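Local coordinates for protein 2-hydroxyisobutyryl-CoA mutase large subunit (PDB 4R3U) that interconverts 2-hydroxyisobutyryl-CoA and (S)-3-hydroxybutyryl-CoA together with its small cobalamin-binding partner subunit, at residues K112-L117 with I125-D130; L275-N280 with G444-L449. All blocks are in the same frame, centred on the assembly; numbering follows the deposited sequence.

Interaction 1: residues K112-L117 with I125-D130; sequences KRFKYL and ISTDFD. With 3KK (S-{(3R,5R,9R)-1-[(2R,3S,4R,5R)-5-(6-amino-9H-purin-9-yl)-4-hydroxy-3-(phosphonooxy)tetrahydrofuran-2-yl]-3,5,9-trihydroxy-8,8-dimethyl-3,5-dioxido-10,14-dioxo-2,4,6-trioxa-11,15-diaza-3lambda~5~,5lambda~5~-diphosphaheptadecan-17-yl} 2-hydroxy-2-methylpropanethioate), chain F.
Phe114 reaches from helix 107-119 to the strand 125-128 and meets three consecutive residues there. From its CB, CG lies anti to the carbonyl carbon (chi1 -74°), which sends the ring out from the helix until its far end meets the strand. CD1 comes only loosely near the Ile125 methyl; Phe114 CE1 sits 3.5 Å from the backbone carbonyl oxygen Ser126 O, which approaches obliquely. At the tip, Phe114 CZ touches Ile125 CG2 at 3.6 Å and Thr127 OG1 at 3.3 Å, and CE2 rests against the Ile125 methyl again. That methyl lies over one face of the ring, offset toward its rim, in a CH-pi contact: Ile125 CG2 stands 3.8 Å from the Phe114 ring centroid and 19° off the normal. Thr127 meets the ring tip with its methyl as well as its hydroxyl, whose hydrogen bond goes to the carbonyl of Ser176 on the next strand. No hydrogen bond joins the two segments, and the contact is entirely buried. The other side of the strand serves the substrate: the OG of Ser126 lies 3.5 Å from C3P of the bound acyl-CoA, and Asp128 brings OD2 to its O3 hydroxyl, with an apparent separation of 2.4 Å that is doubtfully short. Thr178 holds OD1 of Asp128 by a hydrogen bond. Asp128, thought important for stereospecificity, thus follows Thr127 along a segment backed by the helix of a beta-alpha-beta unit (97-102, 107-119, 125-128), characteristic of the TIM-barrel substrate domain of acyl-CoA mutases.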
ATOM      1  N   LYS A 112      -0.004  29.473   3.408  1.00 28.36           N
ATOM      2  CA  LYS A 112      -0.559  28.841   4.604  1.00 27.50           C
ATOM      3  C   LYS A 112      -0.477  27.294   4.441  1.00 27.84           C
ATOM      4  O   LYS A 112      -0.018  26.601   5.364  1.00 26.39           O
ATOM      5  CB  LYS A 112      -2.009  29.332   4.842  1.00 30.09           C
ATOM      6  CG  LYS A 112      -2.695  28.761   6.102  1.00 48.05           C
ATOM      7  CD  LYS A 112      -4.223  28.856   6.045  1.00 56.78           C
ATOM      8  CE  LYS A 112      -4.947  27.539   5.746  1.00 59.10           C
ATOM      9  NZ  LYS A 112      -5.279  27.344   4.301  1.00 54.49           N
ATOM     10  N   ARG A 113      -0.874  26.773   3.251  1.00 24.15           N
ATOM     11  CA  ARG A 113      -0.783  25.340   2.909  1.00 22.76           C
ATOM     12  C   ARG A 113       0.681  24.848   2.865  1.00 26.14           C
ATOM     13  O   ARG A 113       0.937  23.754   3.352  1.00 26.37           O
ATOM     14  CB  ARG A 113      -1.509  25.017   1.586  1.00 21.52           C
ATOM     15  CG  ARG A 113      -1.607  23.518   1.242  1.00 26.57           C
ATOM     16  CD  ARG A 113      -2.366  22.673   2.266  1.00 21.83           C
ATOM     17  NE  ARG A 113      -3.794  22.940   2.179  1.00 22.53           N
ATOM     18  CZ  ARG A 113      -4.636  22.221   1.452  1.00 31.32           C
ATOM     19  NH1 ARG A 113      -5.908  22.556   1.386  1.00 20.26           N
ATOM     20  NH2 ARG A 113      -4.192  21.210   0.716  1.00 17.41           N
ATOM     21  N   PHE A 114       1.647  25.657   2.319  1.00 23.32           N
ATOM     22  CA  PHE A 114       3.084  25.305   2.332  1.00 22.68           C
ATOM     23  C   PHE A 114       3.513  24.997   3.757  1.00 26.29           C
ATOM     24  O   PHE A 114       4.101  23.949   4.019  1.00 25.26           O
ATOM     25  CB  PHE A 114       3.979  26.437   1.781  1.00 23.16           C
ATOM     26  CG  PHE A 114       3.949  26.649   0.289  1.00 23.09           C
ATOM     27  CD1 PHE A 114       3.424  25.676  -0.566  1.00 24.03           C
ATOM     28  CD2 PHE A 114       4.422  27.835  -0.270  1.00 24.30           C
ATOM     29  CE1 PHE A 114       3.395  25.884  -1.952  1.00 24.07           C
ATOM     30  CE2 PHE A 114       4.435  28.016  -1.655  1.00 25.35           C
ATOM     31  CZ  PHE A 114       3.903  27.047  -2.486  1.00 23.10           C
ATOM     32  N   LYS A 115       3.185  25.919   4.672  1.00 26.30           N
ATOM     33  CA  LYS A 115       3.510  25.857   6.106  1.00 26.79           C
ATOM     34  C   LYS A 115       2.893  24.646   6.778  1.00 30.45           C
ATOM     35  O   LYS A 115       3.601  23.948   7.506  1.00 33.33           O
ATOM     36  CB  LYS A 115       3.192  27.185   6.801  1.00 27.97           C
ATOM     37  CG  LYS A 115       4.069  28.307   6.251  1.00 33.31           C
ATOM     38  CD  LYS A 115       3.667  29.686   6.705  1.00 35.08           C
ATOM     39  CE  LYS A 115       4.747  30.693   6.392  1.00 30.27           C
ATOM     40  NZ  LYS A 115       4.213  32.087   6.426  1.00 31.74           N
ATOM     41  N   TYR A 116       1.617  24.332   6.460  1.00 25.69           N
ATOM     42  CA  TYR A 116       0.932  23.141   6.957  1.00 24.03           C
ATOM     43  C   TYR A 116       1.672  21.868   6.503  1.00 28.91           C
ATOM     44  O   TYR A 116       1.940  20.970   7.319  1.00 30.06           O
ATOM     45  CB  TYR A 116      -0.519  23.091   6.451  1.00 22.95           C
ATOM     46  CG  TYR A 116      -1.195  21.789   6.787  1.00 23.61           C
ATOM     47  CD1 TYR A 116      -1.710  21.557   8.062  1.00 24.73           C
ATOM     48  CD2 TYR A 116      -1.248  20.747   5.857  1.00 23.40           C
ATOM     49  CE1 TYR A 116      -2.300  20.334   8.393  1.00 24.08           C
ATOM     50  CE2 TYR A 116      -1.809  19.512   6.187  1.00 23.13           C
ATOM     51  CZ  TYR A 116      -2.353  19.320   7.449  1.00 28.28           C
ATOM     52  OH  TYR A 116      -2.947  18.131   7.773  1.00 33.04           O
ATOM     53  N   LEU A 117       1.947  21.781   5.180  1.00 25.46           N
ATOM     54  CA  LEU A 117       2.630  20.663   4.522  1.00 23.84           C
ATOM     55  C   LEU A 117       4.020  20.458   5.095  1.00 27.16           C
ATOM     56  O   LEU A 117       4.399  19.313   5.350  1.00 28.08           O
ATOM     57  CB  LEU A 117       2.674  20.877   2.983  1.00 23.15           C
ATOM     58  CG  LEU A 117       1.331  20.833   2.242  1.00 24.81           C
ATOM     59  CD1 LEU A 117       1.491  21.264   0.821  1.00 24.56           C
ATOM     60  CD2 LEU A 117       0.681  19.447   2.333  1.00 23.55           C
ATOM     61  N   ILE A 125       8.940  22.088  -1.615  1.00 23.91           N
ATOM     62  CA  ILE A 125       7.728  22.814  -1.992  1.00 22.80           C
ATOM     63  C   ILE A 125       7.356  22.558  -3.473  1.00 25.43           C
ATOM     64  O   ILE A 125       8.227  22.587  -4.333  1.00 25.75           O
ATOM     65  CB  ILE A 125       7.884  24.324  -1.654  1.00 24.76           C
ATOM     66  CG1 ILE A 125       7.583  24.573  -0.164  1.00 25.47           C
ATOM     67  CG2 ILE A 125       7.060  25.257  -2.573  1.00 22.84           C
ATOM     68  CD1 ILE A 125       8.391  25.694   0.415  1.00 31.57           C
ATOM     69  N   SER A 126       6.068  22.301  -3.748  1.00 21.89           N
ATOM     70  CA  SER A 126       5.537  22.162  -5.098  1.00 21.70           C
ATOM     71  C   SER A 126       4.378  23.145  -5.217  1.00 23.80           C
ATOM     72  O   SER A 126       3.566  23.255  -4.301  1.00 24.02           O
ATOM     73  CB  SER A 126       5.091  20.729  -5.401  1.00 23.13           C
ATOM     74  OG  SER A 126       4.480  20.613  -6.681  1.00 25.59           O
ATOM     75  N   THR A 127       4.306  23.867  -6.318  1.00 21.54           N
ATOM     76  CA  THR A 127       3.255  24.860  -6.505  1.00 20.90           C
ATOM     77  C   THR A 127       2.520  24.651  -7.825  1.00 23.56           C
ATOM     78  O   THR A 127       3.158  24.588  -8.891  1.00 22.81           O
ATOM     79  CB  THR A 127       3.846  26.287  -6.448  1.00 25.97           C
ATOM     80  OG1 THR A 127       4.963  26.346  -5.539  1.00 23.58           O
ATOM     81  CG2 THR A 127       2.783  27.357  -6.136  1.00 23.88           C
ATOM     82  N   ASP A 128       1.183  24.542  -7.741  1.00 21.09           N
ATOM     83  CA  ASP A 128       0.261  24.500  -8.867  1.00 20.92           C
ATOM     84  C   ASP A 128      -0.456  25.812  -8.988  1.00 23.02           C
ATOM     85  O   ASP A 128      -0.893  26.387  -7.996  1.00 24.05           O
ATOM     86  CB  ASP A 128      -0.718  23.326  -8.806  1.00 22.10           C
ATOM     87  CG  ASP A 128      -0.118  22.123  -9.512  1.00 24.97           C
ATOM     88  OD1 ASP A 128       1.136  21.997  -9.495  1.00 23.91           O
ATOM     89  OD2 ASP A 128      -0.910  21.259 -10.008  1.00 20.48           O
ATOM     90  N   PHE A 129      -0.568  26.290 -10.213  1.00 20.45           N
ATOM     91  CA  PHE A 129      -1.121  27.605 -10.556  1.00 19.97           C
ATOM     92  C   PHE A 129      -2.503  27.510 -11.181  1.00 25.81           C
ATOM     93  O   PHE A 129      -2.893  26.450 -11.675  1.00 25.57           O
ATOM     94  CB  PHE A 129      -0.135  28.355 -11.473  1.00 20.20           C
ATOM     95  CG  PHE A 129       1.242  28.491 -10.843  1.00 20.21           C
ATOM     96  CD1 PHE A 129       1.547  29.574 -10.017  1.00 21.63           C
ATOM     97  CD2 PHE A 129       2.211  27.506 -11.026  1.00 19.45           C
ATOM     98  CE1 PHE A 129       2.790  29.665  -9.380  1.00 21.71           C
ATOM     99  CE2 PHE A 129       3.441  27.588 -10.370  1.00 21.70           C
ATOM    100  CZ  PHE A 129       3.732  28.680  -9.568  1.00 20.63           C
ATOM    101  N   ASP A 130      -3.267  28.609 -11.111  1.00 23.23           N
ATOM    102  CA  ASP A 130      -4.577  28.639 -11.711  1.00 22.39           C
ATOM    103  C   ASP A 130      -4.464  28.735 -13.255  1.00 27.58           C
ATOM    104  O   ASP A 130      -3.377  28.990 -13.789  1.00 28.03           O
ATOM    105  CB  ASP A 130      -5.423  29.765 -11.106  1.00 23.79           C
ATOM    106  CG  ASP A 130      -4.939  31.176 -11.320  1.00 28.01           C
ATOM    107  OD1 ASP A 130      -4.049  31.377 -12.163  1.00 29.34           O
ATOM    108  OD2 ASP A 130      -5.513  32.087 -10.716  1.00 34.09           O
TER
HETATM  109  C4  3KK F 802      -0.421  19.635 -13.290  0.50  6.91           C
HETATM  110  C3  3KK F 802       0.198  18.710 -12.247  0.50 12.48           C
HETATM  111  C2  3KK F 802      -0.304  17.281 -12.441  0.50 14.70           C
HETATM  112  O3  3KK F 802      -0.211  19.175 -10.972  0.50 11.40           O
HETATM  113  C1  3KK F 802       1.732  18.713 -12.297  0.50 19.36           C
HETATM  114  O1  3KK F 802       2.359  18.712 -13.359  0.50 19.20           O
HETATM  115  S1P 3KK F 802       2.478  18.715 -10.701  0.50 26.37           S
HETATM  116  C2P 3KK F 802       4.254  18.766 -11.071  0.50 22.78           C
HETATM  117  C3P 3KK F 802       5.037  19.061  -9.817  0.50 22.35           C
HETATM  118  N4P 3KK F 802       6.454  18.995 -10.147  0.50 20.57           N
HETATM  119  C5P 3KK F 802       7.391  18.749  -9.225  0.50 21.79           C
HETATM  120  O5P 3KK F 802       7.160  18.571  -8.025  0.50 21.65           O
HETATM  121  C6P 3KK F 802       8.807  18.708  -9.809  0.50 24.04           C
HETATM  122  C7P 3KK F 802       9.872  18.560  -8.733  0.50 26.92           C
HETATM  123  N8P 3KK F 802      11.198  18.426  -9.347  0.50 28.88           N
HETATM  124  C9P 3KK F 802      12.315  18.478  -8.606  0.50 28.49           C
HETATM  125  O9P 3KK F 802      12.294  18.667  -7.388  0.50 29.02           O
HETATM  126  CAP 3KK F 802      13.659  18.404  -9.387  0.50 27.59           C
HETATM  127  OAP 3KK F 802      13.590  19.095 -10.652  0.50 27.43           O
HETATM  128  CBP 3KK F 802      14.351  16.999  -9.454  0.50 27.99           C
HETATM  129  CDP 3KK F 802      15.761  17.140 -10.045  0.50 26.17           C
HETATM  130  CEP 3KK F 802      13.566  16.025 -10.339  0.50 28.00           C
HETATM  131  CCP 3KK F 802      14.522  16.392  -8.045  0.50 29.25           C
HETATM  132  O6A 3KK F 802      15.175  17.359  -7.204  0.50 28.82           O
HETATM  133  P2A 3KK F 802      15.191  17.318  -5.622  0.50 29.74           P
HETATM  134  O4A 3KK F 802      13.851  16.981  -5.119  0.50 28.43           O
HETATM  135  O5A 3KK F 802      15.831  18.572  -5.156  0.50 33.02           O
HETATM  136  O3A 3KK F 802      16.149  16.032  -5.371  0.50 33.55           O
HETATM  137  P1A 3KK F 802      17.752  15.898  -5.705  0.50 33.76           P
HETATM  138  O1A 3KK F 802      18.222  16.924  -6.674  0.50 34.58           O
HETATM  139  O2A 3KK F 802      18.011  14.481  -6.008  0.50 32.48           O
HETATM  140  O5B 3KK F 802      18.292  16.202  -4.199  0.50 33.39           O
HETATM  141  C5B 3KK F 802      18.638  17.522  -3.723  0.50 34.44           C
HETATM  142  C4B 3KK F 802      20.130  17.574  -3.348  0.50 36.96           C
HETATM  143  O4B 3KK F 802      20.527  16.430  -2.532  0.50 38.51           O
HETATM  144  C3B 3KK F 802      21.012  17.551  -4.592  0.50 38.73           C
HETATM  145  O3B 3KK F 802      22.146  18.418  -4.353  0.50 44.84           O
HETATM  146  P3B 3KK F 802      22.370  19.821  -5.123  0.50 43.89           P
HETATM  147  O8A 3KK F 802      22.447  19.398  -6.540  0.50 39.49           O
HETATM  148  O7A 3KK F 802      21.179  20.606  -4.738  0.50 45.33           O
HETATM  149  O9A 3KK F 802      23.642  20.294  -4.526  0.50 47.76           O
HETATM  150  C2B 3KK F 802      21.450  16.101  -4.686  0.50 35.54           C
HETATM  151  O2B 3KK F 802      22.696  15.960  -5.378  0.50 35.58           O
HETATM  152  C1B 3KK F 802      21.568  15.709  -3.227  0.50 38.06           C
HETATM  153  N9A 3KK F 802      21.365  14.245  -3.010  0.50 42.50           N
HETATM  154  C8A 3KK F 802      20.273  13.513  -3.218  0.50 42.80           C
HETATM  155  N7A 3KK F 802      20.549  12.253  -2.893  0.50 44.40           N
HETATM  156  C5A 3KK F 802      21.813  12.199  -2.458  0.50 46.16           C
HETATM  157  C4A 3KK F 802      22.317  13.448  -2.526  0.50 45.41           C
HETATM  158  N3A 3KK F 802      23.593  13.718  -2.146  0.50 44.89           N
HETATM  159  C2A 3KK F 802      24.423  12.687  -1.650  0.50 45.91           C
HETATM  160  N1A 3KK F 802      23.848  11.388  -1.592  0.50 46.88           N
HETATM  161  C6A 3KK F 802      22.580  11.182  -2.008  0.50 45.41           C
HETATM  162  N6A 3KK F 802      22.030   9.967  -1.964  0.50 43.70           N

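Interaction 2: residues L275-N280 with G444-L449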
ATOM      1  N   LEU A 275      13.249  15.307 -25.110  1.00 32.17           N
ATOM      2  CA  LEU A 275      14.604  15.552 -24.616  1.00 31.57           C
ATOM      3  C   LEU A 275      15.568  15.806 -25.789  1.00 36.35           C
ATOM      4  O   LEU A 275      16.300  16.797 -25.768  1.00 40.02           O
ATOM      5  CB  LEU A 275      15.121  14.381 -23.743  1.00 30.28           C
ATOM      6  CG  LEU A 275      16.655  14.300 -23.572  1.00 33.50           C
ATOM      7  CD1 LEU A 275      17.165  15.295 -22.540  1.00 31.59           C
ATOM      8  CD2 LEU A 275      17.087  12.908 -23.265  1.00 34.00           C
ATOM      9  N   ILE A 276      15.559  14.920 -26.792  1.00 29.11           N
ATOM     10  CA  ILE A 276      16.427  15.024 -27.961  1.00 29.38           C
ATOM     11  C   ILE A 276      16.284  16.394 -28.658  1.00 35.36           C
ATOM     12  O   ILE A 276      17.291  17.052 -28.915  1.00 35.51           O
ATOM     13  CB  ILE A 276      16.230  13.804 -28.901  1.00 30.83           C
ATOM     14  CG1 ILE A 276      16.859  12.546 -28.268  1.00 28.29           C
ATOM     15  CG2 ILE A 276      16.776  14.097 -30.351  1.00 31.62           C
ATOM     16  CD1 ILE A 276      16.187  11.226 -28.681  1.00 24.92           C
ATOM     17  N   THR A 277      15.033  16.842 -28.873  1.00 33.64           N
ATOM     18  CA  THR A 277      14.700  18.128 -29.494  1.00 33.98           C
ATOM     19  C   THR A 277      15.337  19.278 -28.709  1.00 39.93           C
ATOM     20  O   THR A 277      15.977  20.142 -29.314  1.00 44.15           O
ATOM     21  CB  THR A 277      13.183  18.249 -29.616  1.00 38.81           C
ATOM     22  OG1 THR A 277      12.681  17.033 -30.151  1.00 42.13           O
ATOM     23  CG2 THR A 277      12.742  19.411 -30.481  1.00 37.21           C
ATOM     24  N   TYR A 278      15.194  19.258 -27.374  1.00 34.59           N
ATOM     25  CA  TYR A 278      15.713  20.258 -26.438  1.00 33.43           C
ATOM     26  C   TYR A 278      17.226  20.345 -26.437  1.00 37.53           C
ATOM     27  O   TYR A 278      17.762  21.452 -26.512  1.00 39.89           O
ATOM     28  CB  TYR A 278      15.164  20.014 -25.008  1.00 33.20           C
ATOM     29  CG  TYR A 278      13.688  20.346 -24.812  1.00 32.04           C
ATOM     30  CD1 TYR A 278      13.135  21.517 -25.341  1.00 34.29           C
ATOM     31  CD2 TYR A 278      12.870  19.538 -24.024  1.00 30.52           C
ATOM     32  CE1 TYR A 278      11.796  21.842 -25.137  1.00 33.91           C
ATOM     33  CE2 TYR A 278      11.522  19.846 -23.822  1.00 29.71           C
ATOM     34  CZ  TYR A 278      10.995  21.015 -24.360  1.00 37.12           C
ATOM     35  OH  TYR A 278       9.680  21.368 -24.166  1.00 35.58           O
ATOM     36  N   VAL A 279      17.913  19.197 -26.381  1.00 32.94           N
ATOM     37  CA  VAL A 279      19.374  19.112 -26.375  1.00 33.98           C
ATOM     38  C   VAL A 279      19.947  19.684 -27.661  1.00 38.84           C
ATOM     39  O   VAL A 279      20.935  20.437 -27.617  1.00 39.50           O
ATOM     40  CB  VAL A 279      19.890  17.674 -26.096  1.00 37.98           C
ATOM     41  CG1 VAL A 279      21.424  17.623 -26.124  1.00 39.04           C
ATOM     42  CG2 VAL A 279      19.366  17.159 -24.762  1.00 35.86           C
ATOM     43  N   ASN A 280      19.303  19.359 -28.802  1.00 35.02           N
ATOM     44  CA  ASN A 280      19.692  19.869 -30.127  1.00 35.74           C
ATOM     45  C   ASN A 280      19.564  21.399 -30.195  1.00 41.18           C
ATOM     46  O   ASN A 280      20.470  22.064 -30.697  1.00 42.30           O
ATOM     47  CB  ASN A 280      18.861  19.212 -31.227  1.00 34.64           C
ATOM     48  CG  ASN A 280      19.183  17.755 -31.496  1.00 54.20           C
ATOM     49  OD1 ASN A 280      20.323  17.303 -31.398  1.00 48.53           O
ATOM     50  ND2 ASN A 280      18.187  16.996 -31.911  1.00 46.82           N
ATOM     51  N   GLY A 444      10.634  12.475 -39.461  1.00 45.02           N
ATOM     52  CA  GLY A 444      10.970  13.892 -39.551  1.00 44.97           C
ATOM     53  C   GLY A 444      11.109  14.693 -38.271  1.00 48.56           C
ATOM     54  O   GLY A 444      11.138  15.929 -38.316  1.00 47.87           O
ATOM     55  N   GLY A 445      11.200  14.017 -37.131  1.00 43.86           N
ATOM     56  CA  GLY A 445      11.387  14.723 -35.870  1.00 41.30           C
ATOM     57  C   GLY A 445      10.120  15.005 -35.093  1.00 41.19           C
ATOM     58  O   GLY A 445       9.006  14.867 -35.605  1.00 40.10           O
ATOM     59  N   THR A 446      10.318  15.443 -33.852  1.00 36.14           N
ATOM     60  CA  THR A 446       9.300  15.714 -32.854  1.00 34.86           C
ATOM     61  C   THR A 446       8.349  16.784 -33.303  1.00 40.13           C
ATOM     62  O   THR A 446       7.157  16.514 -33.383  1.00 40.85           O
ATOM     63  CB  THR A 446       9.973  15.974 -31.499  1.00 35.53           C
ATOM     64  OG1 THR A 446      10.694  14.814 -31.104  1.00 33.36           O
ATOM     65  CG2 THR A 446       9.020  16.364 -30.431  1.00 29.45           C
ATOM     66  N   ILE A 447       8.869  17.992 -33.592  1.00 37.33           N
ATOM     67  CA  ILE A 447       8.088  19.163 -34.008  1.00 36.54           C
ATOM     68  C   ILE A 447       7.164  18.887 -35.174  1.00 41.21           C
ATOM     69  O   ILE A 447       5.971  19.176 -35.062  1.00 41.63           O
ATOM     70  CB  ILE A 447       8.919  20.471 -34.095  1.00 39.51           C
ATOM     71  CG1 ILE A 447       9.498  20.795 -32.695  1.00 38.73           C
ATOM     72  CG2 ILE A 447       8.059  21.638 -34.620  1.00 39.04           C
ATOM     73  CD1 ILE A 447      10.365  21.955 -32.618  1.00 43.68           C
ATOM     74  N   LYS A 448       7.675  18.234 -36.231  1.00 38.75           N
ATOM     75  CA  LYS A 448       6.876  17.866 -37.410  1.00 39.45           C
ATOM     76  C   LYS A 448       5.733  16.906 -37.065  1.00 42.27           C
ATOM     77  O   LYS A 448       4.609  17.116 -37.521  1.00 42.60           O
ATOM     78  CB  LYS A 448       7.751  17.286 -38.543  1.00 43.55           C
ATOM     79  CG  LYS A 448       8.870  18.216 -39.034  1.00 70.08           C
ATOM     80  CD  LYS A 448       8.460  19.628 -39.585  1.00 77.60           C
ATOM     81  CE  LYS A 448       8.796  20.816 -38.668  1.00 74.48           C
ATOM     82  NZ  LYS A 448      10.179  20.791 -38.071  1.00 69.55           N
ATOM     83  N   LEU A 449       6.018  15.895 -36.220  1.00 37.07           N
ATOM     84  CA  LEU A 449       5.054  14.900 -35.757  1.00 35.53           C
ATOM     85  C   LEU A 449       4.021  15.509 -34.826  1.00 36.69           C
ATOM     86  O   LEU A 449       2.880  15.049 -34.826  1.00 37.23           O
ATOM     87  CB  LEU A 449       5.773  13.706 -35.110  1.00 35.50           C
ATOM     88  CG  LEU A 449       6.102  12.487 -35.994  1.00 40.69           C
ATOM     89  CD1 LEU A 449       6.492  12.891 -37.393  1.00 42.12           C
ATOM     90  CD2 LEU A 449       7.209  11.658 -35.374  1.00 39.76           C
TER
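With OG1 anti to the carbonyl carbon in both residues (chi1 -47° in Thr277, -61° in Thr446), the two threonine hydroxyls are brought 3.1 Å apart, Thr277 OG1 to Thr446 OG1. The same torsions set each CG2 anti to its own backbone N, and the methyl of Thr277 is thereby turned to Ile447. Both CA-CB bonds point across the contact, and the side chains meet at a slant. The hydroxyl of Thr277 also presses on the carbon frame of its partner, with Thr277 OG1 3.2 Å from Thr446 CB. Its hydrogen bond runs back along its own helix to the carbonyl oxygen of Ala273, and the hydroxyl of Thr446 makes a weak bond to that same oxygen, so that the two threonines converge on one backbone oxygen. The apolar half of the contact is light: Thr277 CG2 lies 4.1 Å from Ile447 CD1, the end of a side chain whose root points past the helix. A valine in place of Thr277 would keep a methyl near Ile447 but is likely to leave the carbonyl of Ala273 without its stronger hydroxyl partner and Thr446 facing a carbon. Just before helix 446-451, Gly444 is the first residue past the end of helix 420-442, in a Schellman motif, and Gly445 takes the N-cap position, so the chain turns sharply. The first turn of that short helix packs against helix 264-283, while Leu213 of helix 213-219 touches both Thr277 and Ile447, and Met217 of helix 213-219 and Val440 of helix 420-442 both touch Thr446.

How the interactions relate
Interaction 1 is wholly buried, whereas interaction 2 is only partly so, with Thr446 alone buried among its touching residues. Their centres lie about 33 Å apart, on opposite sides of the chain's centre, and they share no helix or strand. The pairing in 112-117/125-130 is local, helix against the next strand of one beta-alpha-beta unit; that in 275-280/444-449 brings together two helices, its segments separated by 163 residues of sequence. An aromatic ring laid against a strand does the work in the first, beside the substrate and cobalamin; in the second, two threonine hydroxyls turn to one helix carbonyl, one of them weakly, away from the annotated sites.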